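PDB 3BGY: probable mRNA-capping enzyme from Acanthamoeba polyphaga mimivirus, which caps viral mRNA at the 5' end, the domain described here being its RNA triphosphatase, which removes the terminal phosphate from the triphosphate end of the transcript. Local coordinates for residues Tyr126-Arg129 and Gly130-Lys133; Ser110-Ile113 and Val114-Asp117; Ile199-Leu202 and Met203-Pro206; Ser16-Glu19 and Tyr20-Val24. One frame throughout, in Å; residues are numbered along the deposited sequence.

Contact 1: Tyr126-Arg129 and Gly130-Lys133; sequences YKNR and GSGK. With ACT (acetate ion), chain D.
Asn128 and Ser131 stand at the two ends of a type I beta turn that bends the backbone between the two halves of strand 122-136, an interruption in one wall of the triphosphatase's tunnel-like beta barrel. At Arg129 to Ser131 the chain turns a corner, and the strand picks up again only with weak bonding at about Gly132. Inside the turn the side-chain amide of Asn128 is the acceptor: its OD1 receives the N-H of Gly130 at 3.0 Å, with an N-H...O angle of 142°, the donor tilted a little from the carbonyl plane. The torsion that makes this possible places CG of Asn128 opposite its own nitrogen (chi1 -180°) and so swings the amide forward along the chain. This is an Asx turn laid over the beta turn. Ser131 also lies against the Asn128 amide: its CB is 3.9 Å from ND2 of Asn128, while its hydroxyl is hydrogen-bonded to Glu148 of the adjoining strand 142-152. Backbone bonds between Asn128 and Glu148 and between Lys133 and Ser146 keep both halves on that same hairpin partner. Before the turn, the Tyr126 ring projects toward a bound acetate, probably from the crystallisation liquor, whose methyl group sits at the ring edge, and the phenol OH donates to acetate OXT at 2.6 Å.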
ATOM      1  N   TYR A 126      -9.216  -0.740  -7.657  1.00 14.30           N
ATOM      2  CA  TYR A 126     -10.249   0.219  -7.309  1.00 12.82           C
ATOM      3  C   TYR A 126     -10.330   0.093  -5.784  1.00 14.68           C
ATOM      4  O   TYR A 126     -10.612  -0.976  -5.242  1.00 13.88           O
ATOM      5  CB  TYR A 126     -11.579  -0.104  -7.996  1.00 13.33           C
ATOM      6  CG  TYR A 126     -12.705   0.778  -7.508  1.00 16.62           C
ATOM      7  CD1 TYR A 126     -12.841   2.109  -7.966  1.00 17.83           C
ATOM      8  CD2 TYR A 126     -13.619   0.296  -6.547  1.00 19.94           C
ATOM      9  CE1 TYR A 126     -13.866   2.946  -7.460  1.00 16.83           C
ATOM     10  CE2 TYR A 126     -14.641   1.111  -6.048  1.00 15.12           C
ATOM     11  CZ  TYR A 126     -14.758   2.430  -6.511  1.00 17.07           C
ATOM     12  OH  TYR A 126     -15.763   3.211  -6.007  1.00 18.30           O
ATOM     13  N   LYS A 127     -10.110   1.214  -5.112  1.00 12.90           N
ATOM     14  CA  LYS A 127     -10.072   1.247  -3.655  1.00 13.46           C
ATOM     15  C   LYS A 127     -11.320   1.901  -3.119  1.00 14.75           C
ATOM     16  O   LYS A 127     -11.560   3.078  -3.387  1.00 15.16           O
ATOM     17  CB  LYS A 127      -8.844   2.035  -3.195  1.00 16.62           C
ATOM     18  CG  LYS A 127      -7.510   1.415  -3.554  1.00 22.37           C
ATOM     19  CD  LYS A 127      -6.339   2.356  -3.215  1.00 39.04           C
ATOM     20  CE  LYS A 127      -5.803   2.157  -1.790  1.00 39.37           C
ATOM     21  NZ  LYS A 127      -6.820   2.269  -0.701  1.00 46.45           N
ATOM     22  N   ASN A 128     -12.133   1.129  -2.403  1.00 17.67           N
ATOM     23  CA  ASN A 128     -13.364   1.664  -1.821  1.00 15.04           C
ATOM     24  C   ASN A 128     -12.961   2.145  -0.432  1.00 18.44           C
ATOM     25  O   ASN A 128     -12.893   1.363   0.523  1.00 20.12           O
ATOM     26  CB  ASN A 128     -14.475   0.585  -1.743  1.00 17.98           C
ATOM     27  CG  ASN A 128     -15.783   1.112  -1.139  1.00 21.07           C
ATOM     28  OD1 ASN A 128     -15.824   2.169  -0.497  1.00 24.10           O
ATOM     29  ND2 ASN A 128     -16.840   0.335  -1.290  1.00 23.02           N
ATOM     30  N   ARG A 129     -12.674   3.438  -0.347  1.00 18.99           N
ATOM     31  CA  ARG A 129     -12.239   4.032   0.902  1.00 23.48           C
ATOM     32  C   ARG A 129     -13.322   4.171   1.965  1.00 27.38           C
ATOM     33  O   ARG A 129     -13.011   4.437   3.125  1.00 28.83           O
ATOM     34  CB  ARG A 129     -11.531   5.354   0.624  1.00 26.35           C
ATOM     35  CG  ARG A 129     -10.206   5.150  -0.121  1.00 30.59           C
ATOM     36  CD  ARG A 129      -9.202   6.256   0.164  1.00 49.05           C
ATOM     37  NE  ARG A 129      -7.850   5.871  -0.240  1.00 54.90           N
ATOM     38  CZ  ARG A 129      -6.826   6.713  -0.383  1.00 61.13           C
ATOM     39  NH1 ARG A 129      -6.982   8.015  -0.154  1.00 65.86           N
ATOM     40  NH2 ARG A 129      -5.644   6.258  -0.788  1.00 58.79           N
ATOM     41  N   GLY A 130     -14.570   3.897   1.587  1.00 25.23           N
ATOM     42  CA  GLY A 130     -15.680   4.020   2.516  1.00 33.72           C
ATOM     43  C   GLY A 130     -16.093   2.764   3.257  1.00 36.66           C
ATOM     44  O   GLY A 130     -16.819   2.857   4.248  1.00 41.36           O
ATOM     45  N   SER A 131     -15.608   1.603   2.818  1.00 32.36           N
ATOM     46  CA  SER A 131     -15.969   0.328   3.443  1.00 30.89           C
ATOM     47  C   SER A 131     -15.038  -0.137   4.547  1.00 36.89           C
ATOM     48  O   SER A 131     -15.359  -1.059   5.306  1.00 42.90           O
ATOM     49  CB  SER A 131     -16.028  -0.760   2.382  1.00 33.58           C
ATOM     50  OG  SER A 131     -14.739  -0.967   1.860  1.00 30.40           O
ATOM     51  N   GLY A 132     -13.875   0.490   4.605  1.00 28.73           N
ATOM     52  CA  GLY A 132     -12.891   0.112   5.589  1.00 43.92           C
ATOM     53  C   GLY A 132     -12.998   0.615   7.009  1.00 43.13           C
ATOM     54  O   GLY A 132     -13.546   1.696   7.252  1.00 46.77           O
ATOM     55  N   LYS A 133     -12.533  -0.222   7.943  1.00 37.87           N
ATOM     56  CA  LYS A 133     -12.493   0.121   9.356  1.00 24.05           C
ATOM     57  C   LYS A 133     -11.023   0.439   9.652  1.00 23.23           C
ATOM     58  O   LYS A 133     -10.115  -0.205   9.134  1.00 22.53           O
ATOM     59  CB  LYS A 133     -12.992  -1.040  10.230  1.00 26.65           C
ATOM     60  CG  LYS A 133     -13.033  -0.738  11.732  1.00 38.22           C
ATOM     61  CD  LYS A 133     -13.923  -1.720  12.496  1.00 40.95           C
ATOM     62  CE  LYS A 133     -13.762  -1.565  14.015  1.00 46.52           C
ATOM     63  NZ  LYS A 133     -14.112  -0.212  14.533  1.00 54.49           N
TER
HETATM   64  C   ACT D2004     -16.313   6.069  -8.159  1.00 39.05           C
HETATM   65  O   ACT D2004     -17.298   6.858  -8.667  1.00 38.98           O
HETATM   66  OXT ACT D2004     -16.426   5.514  -7.093  1.00 25.40           O
HETATM   67  CH3 ACT D2004     -15.079   5.858  -8.933  1.00 42.28           C

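Contact 2: Ser110-Ile113 and Val114-Asp117; sequences SRYI and VSLD
Tyr112 O gathers several donors at the end of helix 106-115. The hydroxyl of Ser115 gives it the shortest bond, OG to O 2.7 Å, and the Ser115 backbone N adds a second at 3.1 Å from well above the carbonyl plane; Leu116 N is shared weakly between Tyr112 O and Ile113 O. With chi1 at 83°, OG of Ser115 is folded back over its own backbone, which is how the side chain reaches a carbonyl three residues earlier. One residue earlier, the bond from Val114 N to Ser110 O is still regular, 3.0 Å long with an N-H...O angle of 168°, so the helix frays only over its last residues. Alongside these bonds Leu116 leans on the Tyr112 ring: its CG lies over one face, offset toward the rim, and its CD2 comes within 3.9 Å of Tyr112 CZ. A water bridges two further carbonyls, donating to Ile113 O at 2.8 Å and to Leu116 O at 2.7 Å. In the next shell, Lys161 NZ bonds to the carbonyls of Val114 and Leu116, and the Tyr112 ring meets Phe101, their planes about 40° apart. Ile113 is buried against Ile74 and Leu76 of strand 66-77, Val86 of strand 83-88 and Phe97 of helix 91-101, which seats the helix on the barrel. A serine hydroxyl, a water and a lysine thus serve carbonyls at the C-terminal end of the helix, where the lysine's positive charge would probably be favourable to the helix dipole.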
ATOM      1  N   SER A 110      -6.181  11.383 -16.865  0.50 17.31           N
ATOM      2  CA  SER A 110      -7.214  10.489 -16.335  0.50 15.60           C
ATOM      3  C   SER A 110      -7.742   9.524 -17.391  0.50 18.13           C
ATOM      4  O   SER A 110      -7.854   8.323 -17.145  0.50 14.08           O
ATOM      5  CB  SER A 110      -8.385  11.272 -15.760  0.50 16.48           C
ATOM      6  OG  SER A 110      -7.989  12.038 -14.646  0.50 13.19           O
ATOM      7  N   ARG A 111      -7.917  10.039 -18.607  1.00 19.79           N
ATOM      8  CA  ARG A 111      -8.455   9.227 -19.710  1.00 19.01           C
ATOM      9  C   ARG A 111      -7.438   8.153 -20.105  1.00 19.43           C
ATOM     10  O   ARG A 111      -7.820   7.010 -20.335  1.00 22.20           O
ATOM     11  CB  ARG A 111      -8.836  10.123 -20.888  1.00 20.48           C
ATOM     12  CG  ARG A 111     -10.208  10.742 -20.700  1.00 24.60           C
ATOM     13  CD  ARG A 111     -10.567  11.630 -21.888  1.00 36.20           C
ATOM     14  NE  ARG A 111      -9.748  12.836 -21.912  1.00 43.48           N
ATOM     15  CZ  ARG A 111      -9.663  13.681 -22.938  1.00 51.56           C
ATOM     16  NH1 ARG A 111     -10.339  13.455 -24.056  1.00 38.24           N
ATOM     17  NH2 ARG A 111      -8.948  14.792 -22.810  1.00 48.08           N
ATOM     18  N   TYR A 112      -6.155   8.509 -20.054  1.00 19.24           N
ATOM     19  CA  TYR A 112      -5.061   7.581 -20.353  1.00 22.33           C
ATOM     20  C   TYR A 112      -5.023   6.513 -19.264  1.00 21.95           C
ATOM     21  O   TYR A 112      -4.964   5.319 -19.561  1.00 20.87           O
ATOM     22  CB  TYR A 112      -3.700   8.300 -20.450  1.00 21.94           C
ATOM     23  CG  TYR A 112      -2.484   7.362 -20.573  1.00 27.78           C
ATOM     24  CD1 TYR A 112      -2.139   6.768 -21.813  1.00 37.38           C
ATOM     25  CD2 TYR A 112      -1.694   7.035 -19.436  1.00 33.38           C
ATOM     26  CE1 TYR A 112      -1.030   5.868 -21.919  1.00 38.05           C
ATOM     27  CE2 TYR A 112      -0.589   6.130 -19.534  1.00 33.74           C
ATOM     28  CZ  TYR A 112      -0.272   5.560 -20.774  1.00 39.46           C
ATOM     29  OH  TYR A 112       0.793   4.690 -20.860  1.00 53.83           O
ATOM     30  N   ILE A 113      -5.118   6.945 -18.003  1.00 19.18           N
ATOM     31  CA  ILE A 113      -5.082   6.001 -16.880  1.00 18.17           C
ATOM     32  C   ILE A 113      -6.205   4.946 -16.921  1.00 20.52           C
ATOM     33  O   ILE A 113      -5.925   3.742 -16.790  1.00 20.50           O
ATOM     34  CB  ILE A 113      -4.997   6.764 -15.502  1.00 16.12           C
ATOM     35  CG1 ILE A 113      -3.677   7.524 -15.410  1.00 20.90           C
ATOM     36  CG2 ILE A 113      -5.133   5.807 -14.297  1.00 19.51           C
ATOM     37  CD1 ILE A 113      -2.390   6.662 -15.440  1.00 24.36           C
ATOM     38  N   VAL A 114      -7.446   5.369 -17.155  1.00 19.88           N
ATOM     39  CA  VAL A 114      -8.552   4.413 -17.232  1.00 19.38           C
ATOM     40  C   VAL A 114      -8.555   3.576 -18.526  1.00 22.50           C
ATOM     41  O   VAL A 114      -9.277   2.584 -18.609  1.00 27.59           O
ATOM     42  CB  VAL A 114      -9.964   5.046 -16.998  1.00 24.22           C
ATOM     43  CG1 VAL A 114     -10.039   5.671 -15.618  1.00 28.21           C
ATOM     44  CG2 VAL A 114     -10.330   6.059 -18.095  1.00 23.20           C
ATOM     45  N   SER A 115      -7.716   3.949 -19.494  1.00 25.57           N
ATOM     46  CA  SER A 115      -7.631   3.222 -20.771  1.00 28.57           C
ATOM     47  C   SER A 115      -6.670   2.042 -20.692  1.00 29.26           C
ATOM     48  O   SER A 115      -6.741   1.132 -21.516  1.00 24.55           O
ATOM     49  CB  SER A 115      -7.190   4.156 -21.912  1.00 30.67           C
ATOM     50  OG  SER A 115      -5.770   4.311 -21.971  1.00 30.38           O
ATOM     51  N   LEU A 116      -5.761   2.075 -19.714  1.00 19.67           N
ATOM     52  CA  LEU A 116      -4.776   1.023 -19.538  1.00 19.54           C
ATOM     53  C   LEU A 116      -5.358  -0.318 -19.173  1.00 19.29           C
ATOM     54  O   LEU A 116      -6.293  -0.423 -18.383  1.00 19.77           O
ATOM     55  CB  LEU A 116      -3.708   1.416 -18.492  1.00 19.92           C
ATOM     56  CG  LEU A 116      -2.710   2.533 -18.834  1.00 21.92           C
ATOM     57  CD1 LEU A 116      -1.787   2.798 -17.644  1.00 22.15           C
ATOM     58  CD2 LEU A 116      -1.877   2.130 -20.057  1.00 20.41           C
ATOM     59  N   ASP A 117      -4.814  -1.340 -19.823  1.00 22.85           N
ATOM     60  CA  ASP A 117      -5.185  -2.720 -19.579  1.00 19.27           C
ATOM     61  C   ASP A 117      -4.166  -3.258 -18.568  1.00 19.38           C
ATOM     62  O   ASP A 117      -2.983  -2.912 -18.640  1.00 19.90           O
ATOM     63  CB  ASP A 117      -5.094  -3.543 -20.873  1.00 26.61           C
ATOM     64  CG  ASP A 117      -6.246  -3.286 -21.818  1.00 38.16           C
ATOM     65  OD1 ASP A 117      -7.388  -3.089 -21.343  1.00 34.13           O
ATOM     66  OD2 ASP A 117      -6.008  -3.311 -23.043  1.00 41.38           O
TER
HETATM   67  O   HOH W   1      -7.074   1.195 -16.433  1.00 20.42           O

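Contact 3: Ile199-Leu202 and Met203-Pro206; sequences IWKL and MTVP
Thr204 lies across the aliphatic start of Lys201, its OG1 3.4 Å from Lys201 CB and its CG2 near Lys201 CG. A short 3-10 turn, Leu202 to Thr204, shares Leu202 with a type II beta turn, Ile199 to Leu202, in the connection between barrel strands 186-196 and 208-215, and Lys201 stands just before the 3-10 residues. The carbonyl of Lys201 is held twice by the same residue: Thr204 N donates at 3.2 Å from above the carbonyl plane, and Thr204 OG1 donates at 3.0 Å from the same face but much less tilted. A chi1 of 83° turns the threonine hydroxyl back toward the preceding turn, where backbone N and OG1 can both reach that one oxygen. The next step repeats the spacing, with Val205 N bonded to Leu202 O at 3.2 Å and an N-H...O angle of 160°, so successive i to i+3 bonds wind the segment tightly. Lys201 itself has positive phi and psi, and its CG sits over the centre of the Trp200 ring. On the protein side, buried Leu202 packs on Tyr172 and Tyr174 of strand 169-183, and Ile199 meets Phe97, Ile98 and Phe101 of helix 91-101; the connection is thereby pinned to the barrel and to that helix. Val205 completes the turn: its carbonyl accepts from Lys194 NZ, and its CG2 lies 3.2 Å from the carbonyl oxygen of Leu202.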
ATOM      1  N   ILE A 199       3.329  16.047 -11.542  1.00 16.74           N
ATOM      2  CA  ILE A 199       4.458  15.240 -12.032  1.00 19.62           C
ATOM      3  C   ILE A 199       5.822  15.917 -11.887  1.00 21.70           C
ATOM      4  O   ILE A 199       6.816  15.261 -11.571  1.00 18.17           O
ATOM      5  CB  ILE A 199       4.221  14.851 -13.547  1.00 20.98           C
ATOM      6  CG1 ILE A 199       2.992  13.939 -13.659  1.00 24.64           C
ATOM      7  CG2 ILE A 199       5.417  14.104 -14.129  1.00 25.14           C
ATOM      8  CD1 ILE A 199       2.369  13.806 -15.071  1.00 27.99           C
ATOM      9  N   TRP A 200       5.852  17.237 -12.066  1.00 21.08           N
ATOM     10  CA  TRP A 200       7.101  18.005 -12.030  1.00 17.84           C
ATOM     11  C   TRP A 200       8.002  17.765 -10.832  1.00 20.87           C
ATOM     12  O   TRP A 200       7.577  17.919  -9.698  1.00 21.37           O
ATOM     13  CB  TRP A 200       6.812  19.503 -12.229  1.00 20.12           C
ATOM     14  CG  TRP A 200       8.038  20.413 -12.261  1.00 26.16           C
ATOM     15  CD1 TRP A 200       8.910  20.590 -13.304  1.00 31.08           C
ATOM     16  CD2 TRP A 200       8.482  21.291 -11.212  1.00 27.72           C
ATOM     17  NE1 TRP A 200       9.860  21.531 -12.977  1.00 33.29           N
ATOM     18  CE2 TRP A 200       9.624  21.985 -11.706  1.00 28.09           C
ATOM     19  CE3 TRP A 200       8.026  21.565  -9.901  1.00 29.30           C
ATOM     20  CZ2 TRP A 200      10.319  22.947 -10.932  1.00 29.64           C
ATOM     21  CZ3 TRP A 200       8.718  22.524  -9.123  1.00 35.53           C
ATOM     22  CH2 TRP A 200       9.857  23.205  -9.652  1.00 34.61           C
ATOM     23  N   LYS A 201       9.236  17.347 -11.140  1.00 16.99           N
ATOM     24  CA  LYS A 201      10.301  17.049 -10.187  1.00 25.10           C
ATOM     25  C   LYS A 201       9.896  16.087  -9.081  1.00 23.74           C
ATOM     26  O   LYS A 201      10.319  16.239  -7.935  1.00 24.53           O
ATOM     27  CB  LYS A 201      10.896  18.342  -9.609  1.00 37.27           C
ATOM     28  CG  LYS A 201      11.985  18.965 -10.468  1.00 39.62           C
ATOM     29  CD  LYS A 201      12.591  20.168  -9.770  1.00 45.87           C
ATOM     30  CE  LYS A 201      13.790  20.719 -10.528  1.00 48.56           C
ATOM     31  NZ  LYS A 201      15.012  19.881 -10.350  1.00 54.66           N
ATOM     32  N   LEU A 202       9.074  15.098  -9.440  1.00 18.97           N
ATOM     33  CA  LEU A 202       8.606  14.090  -8.476  1.00 20.77           C
ATOM     34  C   LEU A 202       9.775  13.333  -7.861  1.00 21.06           C
ATOM     35  O   LEU A 202       9.824  13.153  -6.652  1.00 20.66           O
ATOM     36  CB  LEU A 202       7.651  13.091  -9.136  1.00 20.06           C
ATOM     37  CG  LEU A 202       7.163  11.884  -8.309  1.00 17.53           C
ATOM     38  CD1 LEU A 202       6.380  12.298  -7.084  1.00 19.20           C
ATOM     39  CD2 LEU A 202       6.315  11.017  -9.187  1.00 20.53           C
ATOM     40  N   MET A 203      10.718  12.913  -8.701  1.00 20.77           N
ATOM     41  CA  MET A 203      11.887  12.149  -8.258  1.00 27.21           C
ATOM     42  C   MET A 203      12.815  12.899  -7.305  1.00 29.77           C
ATOM     43  O   MET A 203      13.673  12.282  -6.677  1.00 32.41           O
ATOM     44  CB  MET A 203      12.709  11.686  -9.472  1.00 35.07           C
ATOM     45  CG  MET A 203      11.906  11.014 -10.555  1.00 42.87           C
ATOM     46  SD  MET A 203      11.213   9.456 -10.067  1.00 57.55           S
ATOM     47  CE  MET A 203      11.648   8.484 -11.529  1.00 43.80           C
ATOM     48  N   THR A 204      12.608  14.211  -7.171  1.00 23.54           N
ATOM     49  CA  THR A 204      13.443  15.070  -6.323  1.00 32.34           C
ATOM     50  C   THR A 204      12.780  15.505  -5.014  1.00 28.04           C
ATOM     51  O   THR A 204      13.433  16.153  -4.179  1.00 28.19           O
ATOM     52  CB  THR A 204      13.927  16.369  -7.066  1.00 34.39           C
ATOM     53  OG1 THR A 204      12.904  17.379  -7.011  1.00 38.64           O
ATOM     54  CG2 THR A 204      14.283  16.089  -8.510  1.00 40.71           C
ATOM     55  N   VAL A 205      11.484  15.228  -4.849  1.00 18.23           N
ATOM     56  CA  VAL A 205      10.812  15.620  -3.604  1.00 19.85           C
ATOM     57  C   VAL A 205      11.347  14.784  -2.420  1.00 24.33           C
ATOM     58  O   VAL A 205      11.756  13.637  -2.619  1.00 19.79           O
ATOM     59  CB  VAL A 205       9.243  15.557  -3.700  1.00 25.51           C
ATOM     60  CG1 VAL A 205       8.742  16.387  -4.857  1.00 27.87           C
ATOM     61  CG2 VAL A 205       8.731  14.156  -3.802  1.00 27.45           C
ATOM     62  N   PRO A 206      11.448  15.378  -1.205  1.00 18.97           N
ATOM     63  CA  PRO A 206      11.954  14.587  -0.074  1.00 22.29           C
ATOM     64  C   PRO A 206      11.092  13.359   0.186  1.00 18.46           C
ATOM     65  O   PRO A 206       9.864  13.401   0.082  1.00 20.26           O
ATOM     66  CB  PRO A 206      11.866  15.565   1.102  1.00 21.41           C
ATOM     67  CG  PRO A 206      12.060  16.900   0.458  1.00 23.99           C
ATOM     68  CD  PRO A 206      11.255  16.792  -0.799  1.00 23.10           C
TER

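Contact 4: Ser16-Glu19 and Tyr20-Val24; sequences SENE and YNEIV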
ATOM      1  N   SER A  16      -5.590  -3.349  24.164  1.00 18.24           N
ATOM      2  CA  SER A  16      -6.469  -3.284  25.332  1.00 21.70           C
ATOM      3  C   SER A  16      -7.532  -4.362  25.070  1.00 19.89           C
ATOM      4  O   SER A  16      -7.641  -4.875  23.941  1.00 15.54           O
ATOM      5  CB  SER A  16      -7.164  -1.926  25.395  1.00 21.31           C
ATOM      6  OG  SER A  16      -7.994  -1.747  24.264  1.00 17.75           O
ATOM      7  N   GLU A  17      -8.367  -4.664  26.063  1.00 15.66           N
ATOM      8  CA  GLU A  17      -9.406  -5.670  25.877  1.00 16.41           C
ATOM      9  C   GLU A  17     -10.374  -5.291  24.746  1.00 19.34           C
ATOM     10  O   GLU A  17     -10.701  -6.139  23.896  1.00 16.67           O
ATOM     11  CB  GLU A  17     -10.172  -5.909  27.189  1.00 19.17           C
ATOM     12  CG  GLU A  17     -11.281  -6.959  27.049  1.00 18.92           C
ATOM     13  CD  GLU A  17     -12.075  -7.167  28.318  1.00 26.28           C
ATOM     14  OE1 GLU A  17     -11.912  -6.384  29.277  1.00 28.32           O
ATOM     15  OE2 GLU A  17     -12.851  -8.140  28.356  1.00 23.56           O
ATOM     16  N   ASN A  18     -10.758  -4.012  24.669  1.00 16.13           N
ATOM     17  CA  ASN A  18     -11.670  -3.601  23.621  1.00 17.70           C
ATOM     18  C   ASN A  18     -11.020  -3.644  22.241  1.00 15.23           C
ATOM     19  O   ASN A  18     -11.675  -4.039  21.283  1.00 18.44           O
ATOM     20  CB  ASN A  18     -12.259  -2.220  23.864  1.00 24.45           C
ATOM     21  CG  ASN A  18     -13.399  -1.915  22.901  1.00 36.79           C
ATOM     22  OD1 ASN A  18     -14.337  -2.714  22.759  1.00 47.26           O
ATOM     23  ND2 ASN A  18     -13.301  -0.796  22.197  1.00 42.87           N
ATOM     24  N   GLU A  19      -9.762  -3.212  22.149  1.00 14.84           N
ATOM     25  CA  GLU A  19      -9.033  -3.241  20.868  1.00 13.01           C
ATOM     26  C   GLU A  19      -8.892  -4.676  20.413  1.00 11.90           C
ATOM     27  O   GLU A  19      -9.160  -4.986  19.256  1.00 14.15           O
ATOM     28  CB  GLU A  19      -7.660  -2.629  21.028  1.00 12.04           C
ATOM     29  CG  GLU A  19      -7.685  -1.104  21.091  1.00 21.62           C
ATOM     30  CD  GLU A  19      -6.425  -0.505  21.676  1.00 16.87           C
ATOM     31  OE1 GLU A  19      -5.519  -1.233  22.142  1.00 17.80           O
ATOM     32  OE2 GLU A  19      -6.345   0.740  21.654  1.00 20.61           O
ATOM     33  N   TYR A  20      -8.533  -5.558  21.344  1.00 13.64           N
ATOM     34  CA  TYR A  20      -8.412  -7.006  21.052  1.00 12.88           C
ATOM     35  C   TYR A  20      -9.715  -7.538  20.421  1.00 15.29           C
ATOM     36  O   TYR A  20      -9.704  -8.157  19.358  1.00 13.10           O
ATOM     37  CB  TYR A  20      -8.106  -7.766  22.358  1.00 12.65           C
ATOM     38  CG  TYR A  20      -7.850  -9.264  22.233  1.00 13.36           C
ATOM     39  CD1 TYR A  20      -8.923 -10.184  22.115  1.00 15.03           C
ATOM     40  CD2 TYR A  20      -6.543  -9.775  22.350  1.00 12.99           C
ATOM     41  CE1 TYR A  20      -8.690 -11.591  22.129  1.00 15.63           C
ATOM     42  CE2 TYR A  20      -6.302 -11.146  22.375  1.00 17.23           C
ATOM     43  CZ  TYR A  20      -7.397 -12.051  22.264  1.00 15.08           C
ATOM     44  OH  TYR A  20      -7.166 -13.389  22.291  1.00 14.92           O
ATOM     45  N   ASN A  21     -10.849  -7.305  21.080  1.00 12.68           N
ATOM     46  CA  ASN A  21     -12.132  -7.801  20.556  1.00 10.81           C
ATOM     47  C   ASN A  21     -12.552  -7.213  19.201  1.00 13.19           C
ATOM     48  O   ASN A  21     -13.074  -7.923  18.335  1.00 14.27           O
ATOM     49  CB  ASN A  21     -13.225  -7.601  21.622  1.00 15.80           C
ATOM     50  CG  ASN A  21     -13.002  -8.502  22.826  1.00 18.99           C
ATOM     51  OD1 ASN A  21     -12.347  -9.541  22.710  1.00 14.30           O
ATOM     52  ND2 ASN A  21     -13.573  -8.136  23.980  1.00 15.88           N
ATOM     53  N   GLU A  22     -12.240  -5.939  19.000  1.00 12.34           N
ATOM     54  CA  GLU A  22     -12.568  -5.277  17.742  1.00 13.33           C
ATOM     55  C   GLU A  22     -11.674  -5.799  16.611  1.00 13.16           C
ATOM     56  O   GLU A  22     -12.163  -6.018  15.517  1.00 14.14           O
ATOM     57  CB  GLU A  22     -12.431  -3.763  17.884  1.00 18.70           C
ATOM     58  CG  GLU A  22     -13.591  -3.141  18.646  1.00 25.68           C
ATOM     59  CD  GLU A  22     -13.589  -1.611  18.647  1.00 40.65           C
ATOM     60  OE1 GLU A  22     -12.834  -0.994  17.851  1.00 32.37           O
ATOM     61  OE2 GLU A  22     -14.377  -1.025  19.439  1.00 38.67           O
ATOM     62  N   ILE A  23     -10.398  -6.050  16.916  1.00 15.87           N
ATOM     63  CA  ILE A  23      -9.433  -6.572  15.924  1.00 12.74           C
ATOM     64  C   ILE A  23      -9.802  -8.012  15.555  1.00 14.58           C
ATOM     65  O   ILE A  23      -9.675  -8.406  14.399  1.00 14.05           O
ATOM     66  CB  ILE A  23      -7.980  -6.442  16.432  1.00 12.67           C
ATOM     67  CG1 ILE A  23      -7.644  -4.963  16.495  1.00 14.76           C
ATOM     68  CG2 ILE A  23      -6.950  -7.101  15.462  1.00 12.46           C
ATOM     69  CD1 ILE A  23      -6.450  -4.607  17.352  1.00 15.90           C
ATOM     70  N   VAL A  24     -10.248  -8.809  16.528  1.00 10.93           N
ATOM     71  CA  VAL A  24     -10.700 -10.194  16.220  1.00 10.61           C
ATOM     72  C   VAL A  24     -11.851 -10.164  15.194  1.00 13.22           C
ATOM     73  O   VAL A  24     -11.846 -10.929  14.234  1.00 13.04           O
ATOM     74  CB  VAL A  24     -11.064 -10.956  17.554  1.00 10.68           C
ATOM     75  CG1 VAL A  24     -11.833 -12.267  17.292  1.00 13.03           C
ATOM     76  CG2 VAL A  24      -9.801 -11.245  18.293  1.00 10.95           C
TER
HETATM   77  O   HOH W   2     -13.211  -9.844  26.328  1.00 20.74           O
HETATM   78  O   HOH W   3     -14.834  -5.510  24.244  1.00 32.11           O
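A capping box opens helix 17-32, the first helix of the domain, and the exchange is reciprocal. Ser16 at the N-cap accepts the N-H of Glu19 on its OG at 3.1 Å, while Glu19 OE1 takes the backbone N-H of Ser16 at 2.9 Å, from above the carboxylate plane. The helix then proceeds with regular i to i+4 bonds, beginning with Tyr20 N to Ser16 O at 2.8 Å. The other carboxylate oxygen of Glu19 accepts from the backbone N of Asp138, tying the cap to the chain just beyond strand 122-136. On the same side Ile23 lays CG1 and CD1 against the carbonyl of Glu19, CG1 3.1 Å from its O, and packs on Ile135, Ile137 and Leu224, and Tyr20 reaches Asn222 of helix 221-235 with its hydroxyl. Another flank is polar. Glu17 and Asn21 run side by side, with one water between them that donates to Glu17 OE2 and accepts from Asn21 ND2. A second water accepts from the same ND2 and donates to Asn18 OD1, so the Asn21 amide links both neighbours. With CG anti to the backbone N (chi1 -169°), Asn18 turns its amide along the helix toward Glu22, the two planes 81° apart. Its ND2 donates to Glu22 OE2 at 3.0 Å, from well above the carboxylate plane and with an N-H...O angle of 136°.

In the fold
Contacts 1 and 3 are surface turns of the barrel, one interrupting strand 122-136 and the other joining strands 186-196 and 208-215, whereas contacts 2 and 4 are partly buried helix ends lying on opposite sides of the chain's centre, about 41 Å apart between centres. Contacts 1 and 4 touch through a long, weak ion pair of Lys133 with Glu22. Contacts 2 and 3 stay separate, yet both pack against helix 91-101. Chemistry follows position: side-chain hydroxyls grip the carbonyls of Tyr112 in contact 2 and Lys201 in contact 3, while side-chain acceptors catch amide N-H groups at the helix start in contact 4 and the turn in contact 1.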